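Local coordinates for putative efflux transporter (Bacteroides eggerthii, PDB 4L8J), which probably serves as the periplasmic adaptor (membrane-fusion) subunit of an efflux pump of the HlyD type, at residues A181-T192 with F237-D246. Residues are numbered along the deposited sequence; the frame is centred on the assembly and turned at random.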
loop_
_atom_site.group_PDB
_atom_site.type_symbol
_atom_site.label_atom_id
_atom_site.label_comp_id
_atom_site.label_asym_id
_atom_site.label_seq_id
_atom_site.Cartn_x
_atom_site.Cartn_y
_atom_site.Cartn_z
ATOM N N ALA A 181 5.972 -19.839 -10.841
ATOM C CA ALA A 181 5.826 -19.804 -9.385
ATOM C C ALA A 181 5.994 -21.194 -8.791
ATOM O O ALA A 181 5.492 -22.183 -9.339
ATOM C CB ALA A 181 4.482 -19.222 -8.976
ATOM N N LYS A 182 6.759 -21.268 -7.680
ATOM C CA LYS A 182 7.027 -22.520 -6.979
ATOM C C LYS A 182 5.729 -23.137 -6.510
ATOM O O LYS A 182 4.832 -22.444 -5.992
ATOM C CB LYS A 182 7.966 -22.285 -5.772
ATOM N N ASP A 183 5.617 -24.447 -6.711
ATOM C CA ASP A 183 4.464 -25.235 -6.257
ATOM C C ASP A 183 3.120 -24.772 -6.892
ATOM O O ASP A 183 2.064 -25.003 -6.301
ATOM C CB ASP A 183 4.365 -25.241 -4.700
ATOM C CG ASP A 183 5.658 -25.635 -3.964
ATOM O OD1 ASP A 183 6.259 -26.676 -4.327
ATOM O OD2 ASP A 183 6.084 -24.877 -3.056
ATOM N N ALA A 184 3.155 -24.150 -8.097
ATOM C CA ALA A 184 1.932 -23.810 -8.850
ATOM C C ALA A 184 1.125 -25.115 -9.047
ATOM O O ALA A 184 1.733 -26.170 -9.266
ATOM C CB ALA A 184 2.310 -23.199 -10.203
ATOM N N THR A 185 -0.197 -25.086 -8.868
ATOM C CA THR A 185 -1.016 -26.299 -9.023
ATOM C C THR A 185 -1.971 -26.174 -10.220
ATOM O O THR A 185 -2.284 -25.070 -10.645
ATOM C CB THR A 185 -1.805 -26.616 -7.722
ATOM O OG1 THR A 185 -2.753 -25.581 -7.480
ATOM C CG2 THR A 185 -0.889 -26.821 -6.495
ATOM N N PHE A 186 -2.421 -27.312 -10.753
ATOM C CA PHE A 186 -3.367 -27.410 -11.872
ATOM C C PHE A 186 -4.489 -28.316 -11.473
ATOM O O PHE A 186 -4.235 -29.449 -11.052
ATOM C CB PHE A 186 -2.697 -27.951 -13.161
ATOM C CG PHE A 186 -1.436 -27.246 -13.595
ATOM C CD1 PHE A 186 -0.206 -27.590 -13.053
ATOM C CD2 PHE A 186 -1.479 -26.229 -14.543
ATOM C CE1 PHE A 186 0.963 -26.936 -13.458
ATOM C CE2 PHE A 186 -0.310 -25.587 -14.961
ATOM C CZ PHE A 186 0.898 -25.939 -14.413
ATOM N N LYS A 187 -5.725 -27.821 -11.590
ATOM C CA LYS A 187 -6.934 -28.591 -11.291
ATOM C C LYS A 187 -7.817 -28.563 -12.529
ATOM O O LYS A 187 -8.068 -27.486 -13.078
ATOM C CB LYS A 187 -7.671 -28.046 -10.051
ATOM C CG LYS A 187 -6.833 -27.961 -8.770
ATOM C CD LYS A 187 -6.778 -29.264 -7.983
ATOM C CE LYS A 187 -5.878 -29.160 -6.769
ATOM N NZ LYS A 187 -4.457 -29.412 -7.119
ATOM N N VAL A 188 -8.239 -29.746 -12.995
ATOM C CA VAL A 188 -9.058 -29.901 -14.199
ATOM C C VAL A 188 -10.498 -30.247 -13.887
ATOM O O VAL A 188 -10.787 -31.168 -13.128
ATOM C CB VAL A 188 -8.452 -30.975 -15.146
ATOM C CG1 VAL A 188 -9.340 -31.220 -16.384
ATOM C CG2 VAL A 188 -7.047 -30.586 -15.561
ATOM N N GLU A 189 -11.383 -29.558 -14.572
ATOM C CA GLU A 189 -12.804 -29.840 -14.554
ATOM C C GLU A 189 -13.244 -30.064 -16.014
ATOM O O GLU A 189 -13.131 -29.140 -16.814
ATOM C CB GLU A 189 -13.581 -28.703 -13.863
ATOM C CG GLU A 189 -15.038 -29.092 -13.604
ATOM C CD GLU A 189 -15.943 -27.979 -13.110
ATOM O OE1 GLU A 189 -15.574 -26.790 -13.238
ATOM O OE2 GLU A 189 -17.039 -28.304 -12.606
ATOM N N PHE A 190 -13.650 -31.310 -16.374
ATOM C CA PHE A 190 -14.090 -31.617 -17.744
ATOM C C PHE A 190 -15.503 -31.090 -17.972
ATOM O O PHE A 190 -16.365 -31.227 -17.085
ATOM C CB PHE A 190 -14.023 -33.125 -18.045
ATOM C CG PHE A 190 -12.629 -33.696 -17.960
ATOM C CD1 PHE A 190 -11.757 -33.608 -19.039
ATOM C CD2 PHE A 190 -12.180 -34.311 -16.796
ATOM C CE1 PHE A 190 -10.470 -34.133 -18.956
ATOM C CE2 PHE A 190 -10.883 -34.818 -16.712
ATOM C CZ PHE A 190 -10.041 -34.734 -17.794
ATOM N N ASP A 191 -15.727 -30.459 -19.138
ATOM C CA ASP A 191 -17.032 -29.923 -19.540
ATOM C C ASP A 191 -18.110 -31.032 -19.580
ATOM O O ASP A 191 -19.257 -30.756 -19.258
ATOM C CB ASP A 191 -16.931 -29.242 -20.925
ATOM C CG ASP A 191 -16.056 -27.989 -20.946
ATOM O OD1 ASP A 191 -15.738 -27.465 -19.852
ATOM O OD2 ASP A 191 -15.749 -27.497 -22.051
ATOM N N THR A 192 -17.725 -32.277 -19.940
ATOM C CA THR A 192 -18.624 -33.449 -20.010
ATOM C C THR A 192 -18.946 -33.998 -18.582
ATOM O O THR A 192 -19.915 -34.743 -18.431
ATOM C CB THR A 192 -18.008 -34.555 -20.911
ATOM O OG1 THR A 192 -17.369 -33.964 -22.045
ATOM C CG2 THR A 192 -19.047 -35.551 -21.425
ATOM N N PHE A 237 -12.148 -33.741 -26.161
ATOM C CA PHE A 237 -12.958 -33.288 -25.014
ATOM C C PHE A 237 -12.372 -32.005 -24.461
ATOM O O PHE A 237 -11.145 -31.870 -24.380
ATOM C CB PHE A 237 -13.009 -34.357 -23.899
ATOM C CG PHE A 237 -14.118 -35.387 -24.009
ATOM C CD1 PHE A 237 -14.516 -35.883 -25.249
ATOM C CD2 PHE A 237 -14.726 -35.900 -22.869
ATOM C CE1 PHE A 237 -15.541 -36.826 -25.346
ATOM C CE2 PHE A 237 -15.735 -36.865 -22.965
ATOM C CZ PHE A 237 -16.127 -37.330 -24.202
ATOM N N THR A 238 -13.221 -31.051 -24.131
ATOM C CA THR A 238 -12.726 -29.779 -23.613
ATOM C C THR A 238 -12.861 -29.756 -22.093
ATOM O O THR A 238 -13.604 -30.556 -21.491
ATOM C CB THR A 238 -13.434 -28.589 -24.286
ATOM O OG1 THR A 238 -14.835 -28.780 -24.139
ATOM C CG2 THR A 238 -13.077 -28.449 -25.776
ATOM N N CYS A 239 -12.123 -28.830 -21.467
ATOM C CA CYS A 239 -12.118 -28.731 -20.024
ATOM C C CYS A 239 -11.663 -27.373 -19.591
ATOM O O CYS A 239 -11.150 -26.588 -20.394
ATOM C CB CYS A 239 -11.212 -29.818 -19.447
ATOM S SG CYS A 239 -9.475 -29.668 -19.955
ATOM N N ASN A 240 -11.809 -27.115 -18.283
ATOM C CA ASN A 240 -11.290 -25.919 -17.655
ATOM C C ASN A 240 -10.074 -26.316 -16.864
ATOM O O ASN A 240 -10.075 -27.365 -16.226
ATOM C CB ASN A 240 -12.334 -25.222 -16.757
ATOM C CG ASN A 240 -11.797 -23.957 -16.118
ATOM O OD1 ASN A 240 -11.685 -22.925 -16.771
ATOM N ND2 ASN A 240 -11.319 -24.033 -14.868
ATOM N N ILE A 241 -9.016 -25.508 -16.942
ATOM C CA ILE A 241 -7.788 -25.707 -16.152
ATOM C C ILE A 241 -7.680 -24.547 -15.205
ATOM O O ILE A 241 -7.558 -23.397 -15.635
ATOM C CB ILE A 241 -6.485 -25.898 -16.963
ATOM C CG1 ILE A 241 -6.656 -27.028 -18.007
ATOM C CG2 ILE A 241 -5.297 -26.203 -16.024
ATOM C CD1 ILE A 241 -7.002 -26.555 -19.345
ATOM N N ARG A 242 -7.705 -24.842 -13.918
ATOM C CA ARG A 242 -7.530 -23.808 -12.895
ATOM C C ARG A 242 -6.073 -23.859 -12.442
ATOM O O ARG A 242 -5.619 -24.894 -11.958
ATOM C CB ARG A 242 -8.528 -24.036 -11.725
ATOM C CG ARG A 242 -8.206 -23.371 -10.368
ATOM C CD ARG A 242 -8.340 -21.868 -10.298
ATOM N NE ARG A 242 -9.624 -21.333 -10.780
ATOM C CZ ARG A 242 -10.681 -21.052 -10.023
ATOM N NH1 ARG A 242 -10.669 -21.325 -8.724
ATOM N NH2 ARG A 242 -11.761 -20.505 -10.560
ATOM N N LEU A 243 -5.321 -22.785 -12.698
ATOM C CA LEU A 243 -3.933 -22.626 -12.255
ATOM C C LEU A 243 -3.941 -21.815 -10.963
ATOM O O LEU A 243 -4.532 -20.740 -10.972
ATOM C CB LEU A 243 -3.082 -21.908 -13.341
ATOM C CG LEU A 243 -1.654 -21.427 -12.935
ATOM C CD1 LEU A 243 -0.705 -22.582 -12.783
ATOM C CD2 LEU A 243 -1.089 -20.450 -13.972
ATOM N N ALA A 244 -3.326 -22.319 -9.864
ATOM C CA ALA A 244 -3.214 -21.604 -8.564
ATOM C C ALA A 244 -1.750 -21.434 -8.209
ATOM O O ALA A 244 -0.991 -22.420 -8.139
ATOM C CB ALA A 244 -3.939 -22.337 -7.442
ATOM N N SER A 245 -1.336 -20.170 -8.081
ATOM C CA SER A 245 0.047 -19.839 -7.809
ATOM C C SER A 245 0.167 -18.893 -6.618
ATOM O O SER A 245 -0.341 -17.769 -6.681
ATOM C CB SER A 245 0.687 -19.175 -9.035
ATOM O OG SER A 245 0.556 -19.933 -10.226
ATOM N N ASP A 246 0.907 -19.310 -5.575
ATOM C CA ASP A 246 1.182 -18.398 -4.471
ATOM C C ASP A 246 2.408 -17.582 -4.877
ATOM O O ASP A 246 3.505 -18.120 -4.931
ATOM C CB ASP A 246 1.358 -19.124 -3.123
ATOM C CG ASP A 246 1.410 -18.183 -1.920
ATOM O OD1 ASP A 246 1.653 -16.974 -2.115
ATOM O OD2 ASP A 246 1.234 -18.662 -0.786
HETATM O O HOH W 1 5.201 -20.178 -4.781
HETATM O O HOH W 2 2.261 -21.892 -5.562
HETATM O O HOH W 3 -5.119 -25.067 -9.129
HETATM O O HOH W 4 -10.762 -26.488 -12.828
HETATM O O HOH W 5 -12.890 -24.934 -12.194
HETATM O O HOH W 6 -15.226 -32.634 -21.396
#
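Thr185 pairs with Ala244, Lys187 with Arg242 and Glu189 with Asn240, each through two backbone hydrogen bonds, so every N-H and C=O of these six residues is satisfied across the antiparallel strands. The straightest, Arg242 N to Lys187 O (2.8 Å, 178°), lies in the carbonyl plane. Beyond the last hydrogen-bonded pair, Asp191 N reaches Thr238 O over 3.2 Å, and Thr238 OG1, set between its own backbone N and carbonyl carbon (chi1 54°), donates in return to Asp191 OD2 (2.6 Å), meeting it on its anti side and well out of the carboxylate plane. Without its carboxylate, as with an alanine at Asp191, the Thr238 hydroxyl would probably lose this acceptor and be freer to turn. Water extends the pairing at both ends: one molecule donates to Thr238 O and accepts from Thr192 N, while two link Lys182 O to the N and O of Asp246. Asp24 OD1 takes a salt bridge from Arg242 NE and a hydrogen bond from Asn240 ND2, and Ser245 OG bonds to Leu178 O. On the buried face, Leu243 CD1 makes an off-centre CH-pi contact with the Phe186 ring, 3.7 Å from CE2, and Val188 CG1 sits over the centre of the Phe190 ring of its own strand. Flanked by strands 198-205 and 20-29, the two strands belong to a closed six-stranded antiparallel barrel, consistent with the beta-barrel domain of HlyD-type membrane-fusion proteins.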